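Local coordinates for LPG0439 HIT-related domain-containing protein (Legionella pneumophila subsp. pneumophila, PDB 5L0L), which is of unknown function but contains a HIT-like domain, a fold of nucleotide-binding hydrolases and transferases, and is probably membrane-attached, at residues Q98-G103 with H130-G135. Sequence-based numbering, arbitrary orientation.
Sequences QFSQLG and HMWGRG. With SO4 (sulfate ion), chain C.
H130 and S100 belong to the antiparallel pair formed by strands 96-101 and 128-134 in the sheet of a HIT-like fold; through F99, S100 and Q101 this sheet continues as an antiparallel ladder into the second subunit. S100 and H130 exchange two backbone hydrogen bonds, as do Q98 and W132; between them F99 and M131 form a non-hydrogen-bonded pair. H130 and W132 share one face of the sheet. H130 NE2 and G103 N both donate to sulfate O3, at 2.9 and 2.8 Å; H128 and N105 complete this anion site, consistent with the phosphate-binding histidines of HIT proteins. With W132 CG between its backbone N and carbonyl carbon (chi1 61°), the indole is laid across the neighbouring strand, and Q98 CB sits over one face toward the rim, 3.4 Å from W132 CE2. On the other sheet face, selenomethionine M131 lies beside F99, CE 3.8 Å from F99 CD2. R134 NH1 reaches L154 and P150 carbonyls, while Q98 NE2 donates to two acceptors of the second subunit, its L102 O and its N104 OD1. Q98 OE1 accepts two bonds: W132 NE1 lies in the amide plane, on a lone pair, at 3.0 Å, and R134 NH2, also at 3.0 Å, comes in tilted 31° from that plane.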
loop_
_atom_site.group_PDB
_atom_site.type_symbol
_atom_site.label_atom_id
_atom_site.label_comp_id
_atom_site.label_asym_id
_atom_site.label_seq_id
_atom_site.Cartn_x
_atom_site.Cartn_y
_atom_site.Cartn_z
ATOM N N GLN A 98 -7.846 -3.338 -0.315
ATOM C CA GLN A 98 -7.083 -2.161 0.105
ATOM C C GLN A 98 -5.839 -2.629 0.837
ATOM O O GLN A 98 -5.813 -3.724 1.442
ATOM C CB GLN A 98 -7.915 -1.242 1.007
ATOM C CG GLN A 98 -9.129 -0.681 0.269
ATOM C CD GLN A 98 -9.901 0.360 1.060
ATOM O OE1 GLN A 98 -9.929 0.354 2.299
ATOM N NE2 GLN A 98 -10.542 1.263 0.336
ATOM N N PHE A 99 -4.776 -1.834 0.782
ATOM C CA PHE A 99 -3.577 -2.144 1.541
ATOM C C PHE A 99 -2.770 -0.897 1.888
ATOM O O PHE A 99 -2.873 0.130 1.183
ATOM C CB PHE A 99 -2.674 -3.218 0.838
ATOM C CG PHE A 99 -2.228 -2.879 -0.561
ATOM C CD1 PHE A 99 -1.083 -2.117 -0.784
ATOM C CD2 PHE A 99 -2.923 -3.353 -1.658
ATOM C CE1 PHE A 99 -0.672 -1.818 -2.062
ATOM C CE2 PHE A 99 -2.512 -3.061 -2.950
ATOM C CZ PHE A 99 -1.393 -2.286 -3.144
ATOM N N SER A 100 -1.980 -0.997 2.959
ATOM C CA SER A 100 -1.136 0.118 3.409
ATOM C C SER A 100 0.164 -0.403 4.004
ATOM O O SER A 100 0.144 -1.338 4.831
ATOM C CB SER A 100 -1.819 0.966 4.490
ATOM O OG SER A 100 -3.008 1.626 4.088
ATOM N N GLN A 101 1.284 0.208 3.606
ATOM C CA GLN A 101 2.559 0.082 4.321
ATOM C C GLN A 101 2.760 1.348 5.147
ATOM O O GLN A 101 2.833 2.476 4.603
ATOM C CB GLN A 101 3.712 -0.090 3.348
ATOM C CG GLN A 101 5.088 -0.122 4.044
ATOM C CD GLN A 101 6.210 -0.510 3.116
ATOM O OE1 GLN A 101 7.210 0.249 2.981
ATOM N NE2 GLN A 101 6.029 -1.538 2.393
ATOM N N LEU A 102 2.770 1.186 6.464
ATOM C CA LEU A 102 2.773 2.325 7.378
ATOM C C LEU A 102 3.969 2.229 8.304
ATOM O O LEU A 102 4.982 2.878 8.060
ATOM C CB LEU A 102 1.435 2.444 8.124
ATOM C CG LEU A 102 0.180 2.609 7.287
ATOM C CD1 LEU A 102 -1.053 2.813 8.186
ATOM C CD2 LEU A 102 0.232 3.743 6.279
ATOM N N GLY A 103 3.870 1.416 9.348
ATOM C CA GLY A 103 4.924 1.349 10.368
ATOM C C GLY A 103 4.825 2.369 11.491
ATOM O O GLY A 103 5.794 2.495 12.263
ATOM N N HIS A 130 -0.152 -4.083 5.545
ATOM C CA HIS A 130 -1.492 -4.529 5.957
ATOM C C HIS A 130 -2.349 -4.587 4.715
ATOM O O HIS A 130 -2.248 -3.727 3.856
ATOM C CB HIS A 130 -2.120 -3.510 6.907
ATOM C CG HIS A 130 -1.299 -3.252 8.115
ATOM N ND1 HIS A 130 -1.329 -4.080 9.208
ATOM C CD2 HIS A 130 -0.358 -2.309 8.369
ATOM C CE1 HIS A 130 -0.443 -3.652 10.097
ATOM N NE2 HIS A 130 0.123 -2.550 9.629
HETATM N N MSE A 131 -3.230 -5.574 4.649
HETATM C CA MSE A 131 -4.174 -5.701 3.529
HETATM C C MSE A 131 -5.515 -6.164 4.099
HETATM O O MSE A 131 -5.558 -6.887 5.123
HETATM C CB MSE A 131 -3.619 -6.680 2.489
HETATM C CG MSE A 131 -4.542 -6.823 1.309
HETATM SE SE MSE A 131 -3.797 -8.001 -0.103
HETATM C CE MSE A 131 -2.226 -6.936 -0.562
ATOM N N TRP A 132 -6.607 -5.701 3.500
ATOM C CA TRP A 132 -7.946 -6.048 3.984
ATOM C C TRP A 132 -8.937 -5.863 2.860
ATOM O O TRP A 132 -8.572 -5.375 1.760
ATOM C CB TRP A 132 -8.322 -5.180 5.211
ATOM C CG TRP A 132 -8.343 -3.724 4.879
ATOM C CD1 TRP A 132 -9.435 -2.973 4.551
ATOM C CD2 TRP A 132 -7.214 -2.831 4.820
ATOM N NE1 TRP A 132 -9.054 -1.680 4.256
ATOM C CE2 TRP A 132 -7.705 -1.563 4.426
ATOM C CE3 TRP A 132 -5.837 -2.976 5.055
ATOM C CZ2 TRP A 132 -6.881 -0.443 4.279
ATOM C CZ3 TRP A 132 -5.016 -1.880 4.853
ATOM C CH2 TRP A 132 -5.531 -0.635 4.465
ATOM N N GLY A 133 -10.161 -6.291 3.107
ATOM C CA GLY A 133 -11.244 -6.209 2.101
ATOM C C GLY A 133 -12.332 -5.235 2.534
ATOM O O GLY A 133 -12.582 -5.052 3.753
ATOM N N ARG A 134 -12.981 -4.626 1.537
ATOM C CA ARG A 134 -14.136 -3.771 1.717
ATOM C C ARG A 134 -15.366 -4.338 0.999
ATOM O O ARG A 134 -15.285 -4.943 -0.079
ATOM C CB ARG A 134 -13.860 -2.324 1.237
ATOM C CG ARG A 134 -12.600 -1.685 1.823
ATOM C CD ARG A 134 -12.681 -1.526 3.352
ATOM N NE ARG A 134 -13.764 -0.639 3.761
ATOM C CZ ARG A 134 -13.695 0.699 3.734
ATOM N NH1 ARG A 134 -14.746 1.389 4.099
ATOM N NH2 ARG A 134 -12.584 1.354 3.358
ATOM N N GLY A 135 -16.506 -4.046 1.578
ATOM C CA GLY A 135 -17.781 -4.509 1.076
ATOM C C GLY A 135 -18.866 -4.304 2.113
ATOM O O GLY A 135 -18.737 -3.410 2.949
HETATM S S SO4 C . 1.890 -0.524 11.779
HETATM O O1 SO4 C . 2.174 -1.935 12.171
HETATM O O2 SO4 C . 2.805 0.226 12.631
HETATM O O3 SO4 C . 2.171 -0.591 10.350
HETATM O O4 SO4 C . 0.488 -0.513 12.220
#